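PDB 5TTA: putative exported protein from Peptoclostridium difficile, which is of unknown function but is probably exported, being made with a signal sequence, and belongs to the DUF5780 family of the E-set clan. Local coordinates for residues P54-P58 against K193-S197; L64-K70 against I178-Q184; I146-E150 against L162-K166; I207-K211 against N223-W229. One frame throughout, in Å; residues are numbered along the deposited sequence.

Interaction 1: residues P54-P58 against K193-S197; sequences PYHWP and KWKQS
Pro58 lies across one face of the Trp194 indole, its CD 3.4 Å from the centroid of the six-membered ring and only 6° off the ring normal, a close CH-pi contact. Pro58 CG shifts toward the ring fusion, 3.5 Å from Trp194 CD2. The indole reaches this place because Trp194 CG stands anti to its own backbone N (chi1 173°), which carries the ring back over the loop 54-58. On the opposite face sits CA of Gln196, offset toward the rim. The contact thus joins the loop between strands 41-50 and 58-66 to the short, weakly bonded strand 194-195, which follows strand 183-189 in the chain and pairs with 200-201. Gln196, extended through chi1 and chi2, runs alongside Tyr55 and delivers NE2 to Tyr55 O at 3.1 Å; the bond is nearly straight (163°) and falls on a carbonyl lone pair. The same NE2 also donates to Gly117 O, while OE1 accepts from Val119 N, which fixes the amide's rotation. Trp57 meets Trp194 obliquely, CD1 to CH2 3.7 Å, and its NE1 is likewise bonded to Gly117 O. A water accepts from Trp194 NE1 and donates to His56 O (2.9 Å from the water), bridging indole and loop.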
loop_
_atom_site.group_PDB
_atom_site.type_symbol
_atom_site.label_atom_id
_atom_site.label_comp_id
_atom_site.label_asym_id
_atom_site.label_seq_id
_atom_site.Cartn_x
_atom_site.Cartn_y
_atom_site.Cartn_z
ATOM N N PRO A 54 6.825 -32.957 8.629
ATOM C CA PRO A 54 6.630 -33.796 9.826
ATOM C C PRO A 54 5.672 -33.200 10.857
ATOM O O PRO A 54 5.280 -33.916 11.784
ATOM C CB PRO A 54 8.050 -33.950 10.397
ATOM C CG PRO A 54 8.896 -32.918 9.714
ATOM C CD PRO A 54 8.245 -32.636 8.395
ATOM N N TYR A 55 5.273 -31.929 10.726
ATOM C CA TYR A 55 4.353 -31.318 11.675
ATOM C C TYR A 55 2.902 -31.412 11.232
ATOM O O TYR A 55 2.007 -31.199 12.063
ATOM C CB TYR A 55 4.728 -29.851 11.910
ATOM C CG TYR A 55 6.228 -29.700 12.188
ATOM C CD1 TYR A 55 7.112 -29.289 11.193
ATOM C CD2 TYR A 55 6.750 -30.019 13.430
ATOM C CE1 TYR A 55 8.477 -29.174 11.448
ATOM C CE2 TYR A 55 8.118 -29.902 13.692
ATOM C CZ TYR A 55 8.972 -29.482 12.692
ATOM O OH TYR A 55 10.333 -29.379 12.954
ATOM N N HIS A 56 2.654 -31.727 9.962
ATOM C CA HIS A 56 1.306 -32.034 9.458
ATOM C C HIS A 56 0.280 -31.007 9.935
ATOM O O HIS A 56 -0.746 -31.338 10.529
ATOM C CB HIS A 56 0.894 -33.450 9.863
ATOM C CG HIS A 56 1.812 -34.513 9.338
ATOM N ND1 HIS A 56 1.906 -34.810 7.996
ATOM C CD2 HIS A 56 2.684 -35.338 9.968
ATOM C CE1 HIS A 56 2.794 -35.776 7.821
ATOM N NE2 HIS A 56 3.284 -36.112 9.002
ATOM N N TRP A 57 0.554 -29.744 9.638
ATOM C CA TRP A 57 -0.360 -28.705 10.083
ATOM C C TRP A 57 -1.697 -28.815 9.341
ATOM O O TRP A 57 -1.726 -29.128 8.143
ATOM C CB TRP A 57 0.225 -27.324 9.869
ATOM C CG TRP A 57 1.259 -26.908 10.910
ATOM C CD1 TRP A 57 1.858 -27.699 11.872
ATOM C CD2 TRP A 57 1.821 -25.611 11.046
ATOM N NE1 TRP A 57 2.733 -26.940 12.623
ATOM C CE2 TRP A 57 2.736 -25.657 12.129
ATOM C CE3 TRP A 57 1.618 -24.392 10.377
ATOM C CZ2 TRP A 57 3.448 -24.533 12.549
ATOM C CZ3 TRP A 57 2.338 -23.275 10.796
ATOM C CH2 TRP A 57 3.251 -23.359 11.865
ATOM N N PRO A 58 -2.814 -28.565 10.027
ATOM C CA PRO A 58 -4.151 -28.671 9.410
ATOM C C PRO A 58 -4.600 -27.385 8.743
ATOM O O PRO A 58 -4.422 -26.286 9.276
ATOM C CB PRO A 58 -5.065 -28.962 10.615
ATOM C CG PRO A 58 -4.431 -28.163 11.745
ATOM C CD PRO A 58 -2.880 -28.224 11.462
ATOM N N LYS A 193 -9.165 -27.273 17.743
ATOM C CA LYS A 193 -9.685 -28.653 17.888
ATOM C C LYS A 193 -8.743 -29.687 17.280
ATOM O O LYS A 193 -9.117 -30.854 17.185
ATOM C CB LYS A 193 -11.080 -28.860 17.271
ATOM C CG LYS A 193 -12.131 -27.808 17.682
ATOM C CD LYS A 193 -12.570 -27.965 19.118
ATOM C CE LYS A 193 -13.823 -27.127 19.393
ATOM N NZ LYS A 193 -14.259 -27.282 20.796
ATOM N N TRP A 194 -7.535 -29.305 16.887
ATOM C CA TRP A 194 -6.542 -30.242 16.386
ATOM C C TRP A 194 -5.605 -30.648 17.525
ATOM O O TRP A 194 -5.209 -29.817 18.346
ATOM C CB TRP A 194 -5.776 -29.586 15.237
ATOM C CG TRP A 194 -4.589 -30.298 14.662
ATOM C CD1 TRP A 194 -4.553 -31.514 14.050
ATOM C CD2 TRP A 194 -3.249 -29.778 14.616
ATOM N NE1 TRP A 194 -3.253 -31.792 13.622
ATOM C CE2 TRP A 194 -2.441 -30.742 13.967
ATOM C CE3 TRP A 194 -2.663 -28.599 15.069
ATOM C CZ2 TRP A 194 -1.069 -30.554 13.757
ATOM C CZ3 TRP A 194 -1.293 -28.400 14.838
ATOM C CH2 TRP A 194 -0.522 -29.372 14.188
ATOM N N LYS A 195 -5.286 -31.929 17.597
ATOM C CA LYS A 195 -4.260 -32.423 18.509
ATOM C C LYS A 195 -3.093 -32.934 17.668
ATOM O O LYS A 195 -3.201 -33.966 17.001
ATOM C CB LYS A 195 -4.793 -33.512 19.436
ATOM C CG LYS A 195 -3.766 -33.905 20.492
ATOM C CD LYS A 195 -4.294 -34.959 21.452
ATOM C CE LYS A 195 -5.199 -34.333 22.497
ATOM N NZ LYS A 195 -4.483 -33.261 23.247
ATOM N N GLN A 196 -1.980 -32.213 17.712
ATOM C CA GLN A 196 -0.861 -32.524 16.827
ATOM C C GLN A 196 -0.276 -33.900 17.129
ATOM O O GLN A 196 0.067 -34.651 16.207
ATOM C CB GLN A 196 0.208 -31.436 16.946
ATOM C CG GLN A 196 1.457 -31.696 16.073
ATOM C CD GLN A 196 2.414 -30.525 16.057
ATOM O OE1 GLN A 196 2.701 -29.926 17.101
ATOM N NE2 GLN A 196 2.917 -30.186 14.873
ATOM N N SER A 197 -0.187 -34.258 18.414
ATOM C CA SER A 197 0.448 -35.516 18.805
ATOM C C SER A 197 -0.240 -36.730 18.187
ATOM O O SER A 197 0.423 -37.719 17.866
ATOM C CB SER A 197 0.470 -35.640 20.332
ATOM O OG SER A 197 -0.844 -35.678 20.872
HETATM O O HOH W 1 -1.722 -33.670 11.966
#

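Interaction 2: residues L64-K70 against I178-Q184; sequences LTNSSEK and IAPGKNQ
With CG anti to the backbone N (chi1 -179°) and chi2 near zero (-9°), Asn66 sends its amide across to the chain just ahead of the 179-182 turn. ND2 donates to Ile178 O at 3.0 Å, approaching from above the carbonyl plane, and, within its own segment, to Lys70 O at 2.8 Å along a nearly straight path. Both acceptors lie close to the plane of the amide. At its other end OD1 takes two donors: Ser68 N, which closes an Asx turn, and Ser68 OG. Ser68 OG in turn accepts from Lys70 N, an ST turn following directly on the first.

Between the strands the pairing is antiparallel. Leu64 and Gln184 form a hydrogen-bonded pair, N to O 2.9 Å in each direction, and Thr65 faces Asn183 in a non-hydrogen-bonded pair. Beyond it, Asn66 N donates to Lys182 O and receives Gly181 N on its own O at 2.8 Å, so the ladder runs on into the type II turn 179-182. Thr65 OG1 has its main partner in Asn44 ND2 of strand 41-50; the bond from Asn183 ND2 is weak and strongly bent. Pro180 packs its ring carbons on the 68-70 backbone, CB 3.3 Å from Ser68 O.

Bonded at both ends, the buried Asn66 amide has its flip state set by chemistry: exchanging its oxygen and nitrogen would set carbonyl against carbonyl and amide N-H against backbone N-H.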
loop_
_atom_site.group_PDB
_atom_site.type_symbol
_atom_site.label_atom_id
_atom_site.label_comp_id
_atom_site.label_asym_id
_atom_site.label_seq_id
_atom_site.Cartn_x
_atom_site.Cartn_y
_atom_site.Cartn_z
ATOM N N LEU A 64 -12.110 -24.364 -5.352
ATOM C CA LEU A 64 -12.933 -23.413 -6.084
ATOM C C LEU A 64 -12.743 -23.543 -7.593
ATOM O O LEU A 64 -11.660 -23.914 -8.091
ATOM C CB LEU A 64 -12.581 -21.972 -5.679
ATOM C CG LEU A 64 -12.665 -21.597 -4.204
ATOM C CD1 LEU A 64 -12.000 -20.240 -3.978
ATOM C CD2 LEU A 64 -14.125 -21.552 -3.789
ATOM N N THR A 65 -13.799 -23.189 -8.319
ATOM C CA THR A 65 -13.783 -23.088 -9.780
ATOM C C THR A 65 -14.501 -21.796 -10.157
ATOM O O THR A 65 -15.654 -21.616 -9.773
ATOM C CB THR A 65 -14.488 -24.282 -10.447
ATOM O OG1 THR A 65 -13.776 -25.503 -10.176
ATOM C CG2 THR A 65 -14.612 -24.064 -11.967
ATOM N N ASN A 66 -13.845 -20.911 -10.905
ATOM C CA ASN A 66 -14.507 -19.724 -11.469
ATOM C C ASN A 66 -15.280 -20.139 -12.713
ATOM O O ASN A 66 -14.714 -20.248 -13.798
ATOM C CB ASN A 66 -13.485 -18.647 -11.817
ATOM C CG ASN A 66 -14.124 -17.379 -12.399
ATOM O OD1 ASN A 66 -15.311 -17.339 -12.695
ATOM N ND2 ASN A 66 -13.318 -16.334 -12.553
ATOM N N SER A 67 -16.584 -20.348 -12.579
ATOM C CA SER A 67 -17.377 -20.811 -13.709
ATOM C C SER A 67 -17.882 -19.679 -14.598
ATOM O O SER A 67 -18.541 -19.953 -15.604
ATOM C CB SER A 67 -18.557 -21.647 -13.207
ATOM O OG SER A 67 -19.250 -20.966 -12.175
ATOM N N SER A 68 -17.595 -18.428 -14.263
ATOM C CA SER A 68 -18.090 -17.310 -15.045
ATOM C C SER A 68 -17.083 -16.921 -16.118
ATOM O O SER A 68 -15.983 -17.476 -16.222
ATOM C CB SER A 68 -18.407 -16.120 -14.143
ATOM O OG SER A 68 -17.241 -15.399 -13.810
ATOM N N GLU A 69 -17.464 -15.940 -16.930
ATOM C CA GLU A 69 -16.600 -15.425 -17.981
ATOM C C GLU A 69 -15.767 -14.231 -17.529
ATOM O O GLU A 69 -15.068 -13.625 -18.346
ATOM C CB GLU A 69 -17.445 -15.059 -19.199
ATOM C CG GLU A 69 -18.081 -16.270 -19.860
ATOM C CD GLU A 69 -18.985 -15.895 -21.027
ATOM O OE1 GLU A 69 -19.777 -14.932 -20.890
ATOM O OE2 GLU A 69 -18.895 -16.559 -22.085
ATOM N N LYS A 70 -15.793 -13.903 -16.246
ATOM C CA LYS A 70 -15.128 -12.727 -15.718
ATOM C C LYS A 70 -14.153 -13.137 -14.632
ATOM O O LYS A 70 -14.418 -14.075 -13.873
ATOM C CB LYS A 70 -16.143 -11.733 -15.146
ATOM C CG LYS A 70 -17.148 -11.216 -16.162
ATOM C CD LYS A 70 -18.184 -10.334 -15.468
ATOM C CE LYS A 70 -19.355 -11.154 -14.930
ATOM N NZ LYS A 70 -20.409 -10.307 -14.287
ATOM N N ILE A 178 -8.788 -14.491 -9.761
ATOM C CA ILE A 178 -9.017 -15.848 -10.251
ATOM C C ILE A 178 -9.570 -15.743 -11.668
ATOM O O ILE A 178 -10.662 -15.203 -11.875
ATOM C CB ILE A 178 -9.984 -16.628 -9.343
ATOM C CG1 ILE A 178 -9.462 -16.671 -7.899
ATOM C CG2 ILE A 178 -10.133 -18.033 -9.866
ATOM C CD1 ILE A 178 -10.465 -17.211 -6.876
ATOM N N ALA A 179 -8.822 -16.267 -12.640
ATOM C CA ALA A 179 -9.173 -16.119 -14.050
ATOM C C ALA A 179 -10.394 -16.968 -14.385
ATOM O O ALA A 179 -10.677 -17.951 -13.690
ATOM C CB ALA A 179 -7.991 -16.519 -14.928
ATOM N N PRO A 180 -11.145 -16.612 -15.445
ATOM C CA PRO A 180 -12.291 -17.454 -15.839
ATOM C C PRO A 180 -11.843 -18.881 -16.143
ATOM O O PRO A 180 -10.813 -19.102 -16.781
ATOM C CB PRO A 180 -12.845 -16.760 -17.099
ATOM C CG PRO A 180 -12.332 -15.363 -17.042
ATOM C CD PRO A 180 -11.025 -15.400 -16.274
ATOM N N GLY A 181 -12.622 -19.855 -15.663
ATOM C CA GLY A 181 -12.292 -21.263 -15.802
ATOM C C GLY A 181 -11.261 -21.818 -14.830
ATOM O O GLY A 181 -11.121 -23.048 -14.743
ATOM N N LYS A 182 -10.546 -20.974 -14.090
ATOM C CA LYS A 182 -9.509 -21.456 -13.171
ATOM C C LYS A 182 -10.067 -22.359 -12.062
ATOM O O LYS A 182 -11.055 -22.029 -11.395
ATOM C CB LYS A 182 -8.792 -20.249 -12.565
ATOM C CG LYS A 182 -7.728 -20.543 -11.514
ATOM C CD LYS A 182 -6.431 -21.010 -12.110
ATOM C CE LYS A 182 -5.308 -20.842 -11.090
ATOM N NZ LYS A 182 -4.006 -20.927 -11.795
ATOM N N ASN A 183 -9.414 -23.501 -11.841
ATOM C CA ASN A 183 -9.599 -24.279 -10.616
ATOM C C ASN A 183 -8.464 -23.956 -9.652
ATOM O O ASN A 183 -7.296 -23.970 -10.052
ATOM C CB ASN A 183 -9.578 -25.786 -10.917
ATOM C CG ASN A 183 -10.560 -26.181 -11.988
ATOM O OD1 ASN A 183 -10.206 -26.865 -12.946
ATOM N ND2 ASN A 183 -11.800 -25.762 -11.828
ATOM N N GLN A 184 -8.778 -23.669 -8.391
ATOM C CA GLN A 184 -7.682 -23.536 -7.428
ATOM C C GLN A 184 -8.164 -23.852 -6.025
ATOM O O GLN A 184 -9.347 -23.721 -5.709
ATOM C CB GLN A 184 -7.045 -22.146 -7.458
ATOM C CG GLN A 184 -7.908 -21.016 -7.031
ATOM C CD GLN A 184 -7.176 -19.688 -7.153
ATOM O OE1 GLN A 184 -6.641 -19.359 -8.219
ATOM N NE2 GLN A 184 -7.122 -18.934 -6.058
#

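Interaction 3: residues I146-E150 against L162-K166; sequences ISMFE and LKEWK
Ile146 meets two residues of the facing helix with different branches. Its CD1 reaches the six-membered ring of Trp165, 3.9 Å from CZ3, in an oblique approach, while CG2 lies against the Lys166 chain, 3.7 Å from CG. One turn on along 146-150, beside Phe149 and Glu150, Leu162 spreads its two methyls: CD1 touches Phe149 CB at 3.8 Å and CD2 touches Glu150 CG at 3.6 Å. The Glu150 side chain, extended beyond CG, crosses that of Lys166 at about a right angle. Folded at chi3 (52°) and chi4 (76°), Lys166 sets its CD 3.2 Å from Glu150 OE2 and curls NZ toward Ile146 CG2; NZ to OE2 is 3.7 Å, a long salt bridge.

These residues belong to helices 143-150 and 156-175, an antiparallel helical hairpin whose short segments run at 161° with axes 11.5 Å apart. Pro141 touches both Ile146 and Trp165, and Trp161 meets the Trp165 ring. Phe149 of the second subunit meets Phe149 and Trp165 of this chain; although Phe149 is poorly ordered, the apolar layer appears to continue into the dimer contact.

Without a hydrogen bond between them, these segments meet mainly through apolar contact, and the long Glu150-Lys166 pair probably adds only modest attraction at the partly exposed margin.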
loop_
_atom_site.group_PDB
_atom_site.type_symbol
_atom_site.label_atom_id
_atom_site.label_comp_id
_atom_site.label_asym_id
_atom_site.label_seq_id
_atom_site.Cartn_x
_atom_site.Cartn_y
_atom_site.Cartn_z
ATOM N N ILE A 146 -12.069 1.099 4.798
ATOM C CA ILE A 146 -11.498 2.141 3.951
ATOM C C ILE A 146 -12.458 3.325 3.832
ATOM O O ILE A 146 -12.030 4.488 3.811
ATOM C CB ILE A 146 -11.113 1.561 2.577
ATOM C CG1 ILE A 146 -10.074 0.449 2.762
ATOM C CG2 ILE A 146 -10.584 2.660 1.672
ATOM C CD1 ILE A 146 -9.663 -0.246 1.482
ATOM N N SER A 147 -13.770 3.056 3.786
ATOM C CA SER A 147 -14.748 4.139 3.705
ATOM C C SER A 147 -14.764 4.987 4.972
ATOM O O SER A 147 -15.030 6.192 4.901
ATOM C CB SER A 147 -16.143 3.578 3.429
ATOM O OG SER A 147 -16.227 3.046 2.119
HETATM N N MSE A 148 -14.492 4.385 6.127
HETATM C CA MSE A 148 -14.398 5.129 7.380
HETATM C C MSE A 148 -13.234 6.091 7.341
HETATM O O MSE A 148 -13.313 7.207 7.840
HETATM C CB MSE A 148 -14.216 4.189 8.559
HETATM C CG MSE A 148 -15.406 3.320 8.853
HETATM SE SE MSE A 148 -14.906 2.023 10.210
HETATM C CE MSE A 148 -14.343 3.287 11.595
ATOM N N PHE A 149 -12.138 5.629 6.745
ATOM C CA PHE A 149 -10.932 6.444 6.688
ATOM C C PHE A 149 -11.123 7.650 5.776
ATOM O O PHE A 149 -10.663 8.752 6.094
ATOM C CB PHE A 149 -9.749 5.582 6.242
ATOM C CG PHE A 149 -9.286 4.600 7.293
ATOM C CD1 PHE A 149 -9.174 4.986 8.621
ATOM C CD2 PHE A 149 -8.981 3.292 6.960
ATOM C CE1 PHE A 149 -8.752 4.097 9.590
ATOM C CE2 PHE A 149 -8.566 2.401 7.931
ATOM C CZ PHE A 149 -8.449 2.804 9.244
ATOM N N GLU A 150 -11.816 7.469 4.652
ATOM C CA GLU A 150 -12.081 8.595 3.762
ATOM C C GLU A 150 -12.838 9.697 4.490
ATOM O O GLU A 150 -12.461 10.873 4.430
ATOM C CB GLU A 150 -12.867 8.130 2.537
ATOM C CG GLU A 150 -12.083 7.234 1.606
ATOM C CD GLU A 150 -12.945 6.656 0.506
ATOM O OE1 GLU A 150 -14.135 6.376 0.764
ATOM O OE2 GLU A 150 -12.433 6.492 -0.621
ATOM N N LEU A 162 -4.439 8.693 0.279
ATOM C CA LEU A 162 -5.286 7.522 0.448
ATOM C C LEU A 162 -5.966 7.133 -0.860
ATOM O O LEU A 162 -6.072 5.941 -1.174
ATOM C CB LEU A 162 -6.316 7.799 1.541
ATOM C CG LEU A 162 -7.150 6.619 2.005
ATOM C CD1 LEU A 162 -7.291 6.707 3.510
ATOM C CD2 LEU A 162 -8.516 6.665 1.319
ATOM N N LYS A 163 -6.413 8.125 -1.644
ATOM C CA LYS A 163 -6.999 7.850 -2.957
ATOM C C LYS A 163 -6.033 7.074 -3.852
ATOM O O LYS A 163 -6.421 6.098 -4.505
ATOM C CB LYS A 163 -7.410 9.158 -3.634
ATOM C CG LYS A 163 -7.782 8.984 -5.089
ATOM N N GLU A 164 -4.767 7.500 -3.911
ATOM C CA GLU A 164 -3.818 6.775 -4.746
ATOM C C GLU A 164 -3.581 5.371 -4.204
ATOM O O GLU A 164 -3.441 4.414 -4.976
ATOM C CB GLU A 164 -2.509 7.554 -4.845
ATOM C CG GLU A 164 -2.557 8.685 -5.858
ATOM C CD GLU A 164 -1.439 9.690 -5.664
ATOM O OE1 GLU A 164 -1.748 10.864 -5.359
ATOM O OE2 GLU A 164 -0.254 9.304 -5.805
ATOM N N TRP A 165 -3.555 5.231 -2.877
ATOM C CA TRP A 165 -3.327 3.927 -2.260
ATOM C C TRP A 165 -4.488 2.981 -2.538
ATOM O O TRP A 165 -4.282 1.801 -2.854
ATOM C CB TRP A 165 -3.113 4.101 -0.752
ATOM C CG TRP A 165 -3.017 2.817 -0.006
ATOM C CD1 TRP A 165 -1.902 2.045 0.160
ATOM C CD2 TRP A 165 -4.083 2.135 0.658
ATOM N NE1 TRP A 165 -2.209 0.927 0.899
ATOM C CE2 TRP A 165 -3.542 0.961 1.220
ATOM C CE3 TRP A 165 -5.444 2.406 0.837
ATOM C CZ2 TRP A 165 -4.316 0.056 1.940
ATOM C CZ3 TRP A 165 -6.210 1.507 1.552
ATOM C CH2 TRP A 165 -5.644 0.347 2.098
ATOM N N LYS A 166 -5.715 3.485 -2.425
ATOM C CA LYS A 166 -6.896 2.692 -2.757
ATOM C C LYS A 166 -6.804 2.113 -4.158
ATOM O O LYS A 166 -7.041 0.918 -4.362
ATOM C CB LYS A 166 -8.151 3.553 -2.651
ATOM C CG LYS A 166 -8.639 3.839 -1.257
ATOM C CD LYS A 166 -9.873 4.728 -1.346
ATOM C CE LYS A 166 -10.911 4.140 -2.293
ATOM N NZ LYS A 166 -11.666 2.997 -1.697
#

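Interaction 4: residues I207-K211 against N223-W229; sequences ISCVK and NSAYENW
A strand-to-helix connection with an Asn capping bond sets this contact: Asn223 leaves the short strand 220-222, enters a type I turn to Tyr226, and helix 226-233 folds back over strand 205-215 of the five-stranded antiparallel sheet. Asn223 bonds to the strand and to its own turn. Its N bonds Lys211 O at 3.0 Å, almost straight (174°), and ND2 donates in the carbonyl plane to Val210 O at 2.9 Å, while OD1 takes the capping bond from Ala225 N. Gripped at both ends, the amide is fixed in rotation.

Two aromatic rings of the helix then lie on strand side chains. Lys211 lays its aliphatic chain over one face of Tyr226, CG 3.8 Å from the ring centroid; the chain is extended as far as chi3 and bends at chi4, where NZ makes a salt bridge with Glu76. The phenol OH of Tyr226 bonds to Thr78 on strand 72-82, and Trp229 NE1 to Tyr246 OH. Cys209 touches both rings, SG at the edge of Tyr226 and over the five-membered ring of Trp229, 4.1 Å from that centroid. Its CB is centred over the six-membered ring of the same indole, 3.3 Å from the centroid and 10° off the normal.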
loop_
_atom_site.group_PDB
_atom_site.type_symbol
_atom_site.label_atom_id
_atom_site.label_comp_id
_atom_site.label_asym_id
_atom_site.label_seq_id
_atom_site.Cartn_x
_atom_site.Cartn_y
_atom_site.Cartn_z
ATOM N N ILE A 207 -18.890 -27.263 5.793
ATOM C CA ILE A 207 -19.758 -26.949 4.665
ATOM C C ILE A 207 -19.675 -25.453 4.456
ATOM O O ILE A 207 -19.530 -24.701 5.424
ATOM C CB ILE A 207 -21.214 -27.428 4.896
ATOM C CG1 ILE A 207 -21.808 -26.757 6.130
ATOM C CG2 ILE A 207 -21.237 -28.964 5.099
ATOM C CD1 ILE A 207 -23.347 -27.046 6.297
ATOM N N SER A 208 -19.724 -25.025 3.189
ATOM C CA SER A 208 -19.465 -23.642 2.829
ATOM C C SER A 208 -20.509 -23.102 1.861
ATOM O O SER A 208 -21.275 -23.853 1.229
ATOM C CB SER A 208 -18.069 -23.482 2.225
ATOM O OG SER A 208 -17.111 -24.164 3.036
ATOM N N CYS A 209 -20.551 -21.772 1.778
ATOM C CA CYS A 209 -21.462 -21.099 0.855
ATOM C C CYS A 209 -20.838 -19.773 0.458
ATOM O O CYS A 209 -20.371 -19.025 1.328
ATOM C CB CYS A 209 -22.841 -20.874 1.500
ATOM S SG CYS A 209 -24.122 -20.155 0.416
ATOM N N VAL A 210 -20.842 -19.494 -0.846
ATOM C CA VAL A 210 -20.423 -18.196 -1.361
ATOM C C VAL A 210 -21.442 -17.153 -0.939
ATOM O O VAL A 210 -22.643 -17.326 -1.175
ATOM C CB VAL A 210 -20.307 -18.230 -2.886
ATOM C CG1 VAL A 210 -19.958 -16.836 -3.416
ATOM C CG2 VAL A 210 -19.260 -19.276 -3.334
ATOM N N LYS A 211 -20.968 -16.081 -0.310
ATOM C CA LYS A 211 -21.826 -14.976 0.103
ATOM C C LYS A 211 -21.903 -13.929 -0.997
ATOM O O LYS A 211 -22.991 -13.503 -1.385
ATOM C CB LYS A 211 -21.307 -14.386 1.423
ATOM C CG LYS A 211 -22.076 -13.172 1.986
ATOM C CD LYS A 211 -21.522 -12.824 3.380
ATOM C CE LYS A 211 -22.277 -11.661 4.051
ATOM N NZ LYS A 211 -21.850 -10.339 3.519
ATOM N N ASN A 223 -25.134 -13.661 -3.429
ATOM C CA ASN A 223 -25.887 -14.909 -3.438
ATOM C C ASN A 223 -27.236 -14.699 -2.738
ATOM O O ASN A 223 -27.294 -14.577 -1.517
ATOM C CB ASN A 223 -25.071 -16.006 -2.763
ATOM C CG ASN A 223 -25.708 -17.357 -2.911
ATOM O OD1 ASN A 223 -26.803 -17.485 -3.472
ATOM N ND2 ASN A 223 -25.014 -18.392 -2.450
ATOM N N SER A 224 -28.324 -14.641 -3.509
ATOM C CA SER A 224 -29.624 -14.390 -2.896
ATOM C C SER A 224 -30.070 -15.534 -1.987
ATOM O O SER A 224 -30.908 -15.315 -1.103
ATOM C CB SER A 224 -30.672 -14.095 -3.984
ATOM O OG SER A 224 -30.817 -15.161 -4.914
ATOM N N ALA A 225 -29.509 -16.733 -2.153
ATOM C CA ALA A 225 -29.827 -17.859 -1.289
ATOM C C ALA A 225 -29.016 -17.876 0.003
ATOM O O ALA A 225 -29.278 -18.720 0.869
ATOM C CB ALA A 225 -29.593 -19.169 -2.041
ATOM N N TYR A 226 -28.044 -16.970 0.158
ATOM C CA TYR A 226 -27.130 -17.048 1.300
ATOM C C TYR A 226 -27.840 -16.914 2.649
ATOM O O TYR A 226 -27.538 -17.653 3.597
ATOM C CB TYR A 226 -26.050 -15.982 1.173
ATOM C CG TYR A 226 -25.134 -15.931 2.383
ATOM C CD1 TYR A 226 -24.086 -16.830 2.521
ATOM C CD2 TYR A 226 -25.298 -14.958 3.359
ATOM C CE1 TYR A 226 -23.246 -16.783 3.629
ATOM C CE2 TYR A 226 -24.469 -14.901 4.463
ATOM C CZ TYR A 226 -23.440 -15.814 4.585
ATOM O OH TYR A 226 -22.610 -15.750 5.676
ATOM N N GLU A 227 -28.734 -15.938 2.795
ATOM C CA GLU A 227 -29.299 -15.738 4.127
ATOM C C GLU A 227 -30.063 -16.974 4.577
ATOM O O GLU A 227 -29.956 -17.385 5.739
ATOM C CB GLU A 227 -30.191 -14.494 4.167
ATOM C CG GLU A 227 -29.419 -13.183 4.258
ATOM C CD GLU A 227 -28.395 -13.157 5.397
ATOM O OE1 GLU A 227 -27.287 -12.605 5.195
ATOM O OE2 GLU A 227 -28.691 -13.682 6.496
ATOM N N ASN A 228 -30.802 -17.599 3.653
ATOM C CA ASN A 228 -31.535 -18.827 3.956
ATOM C C ASN A 228 -30.587 -19.941 4.364
ATOM O O ASN A 228 -30.869 -20.698 5.304
ATOM C CB ASN A 228 -32.356 -19.293 2.742
ATOM C CG ASN A 228 -33.484 -18.353 2.388
ATOM O OD1 ASN A 228 -33.949 -17.568 3.216
ATOM N ND2 ASN A 228 -33.943 -18.437 1.141
ATOM N N TRP A 229 -29.474 -20.076 3.641
ATOM C CA TRP A 229 -28.505 -21.120 3.957
ATOM C C TRP A 229 -27.966 -20.931 5.374
ATOM O O TRP A 229 -27.952 -21.865 6.181
ATOM C CB TRP A 229 -27.374 -21.089 2.914
ATOM C CG TRP A 229 -26.222 -22.013 3.174
ATOM C CD1 TRP A 229 -26.085 -23.301 2.739
ATOM C CD2 TRP A 229 -25.044 -21.718 3.933
ATOM N NE1 TRP A 229 -24.894 -23.826 3.185
ATOM C CE2 TRP A 229 -24.228 -22.873 3.906
ATOM C CE3 TRP A 229 -24.579 -20.574 4.604
ATOM C CZ2 TRP A 229 -22.971 -22.923 4.537
ATOM C CZ3 TRP A 229 -23.352 -20.623 5.233
ATOM C CH2 TRP A 229 -22.551 -21.797 5.190
#

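In the fold
Three of the contacts are tied to the beta core, while interaction 3 lies in the helical arm. Interactions 2 and 4 are the nearest pair, centres about 19 Å apart and nearest atoms about 6 Å: interaction 2 pairs two strands of the three-stranded sheet and interaction 4 sets a helix on the five-stranded one; the two contacts do not touch. Interaction 1 lies at the far end of the strand 58-66, its centre about 31 Å from that of interaction 2. Interaction 3 is about 29 Å from both 2 and 4, centre to centre, and about 40 Å from interaction 1, on the opposite side of the chain's centre. It alone among the four meets the second subunit. No active site or ligand is known to relate them.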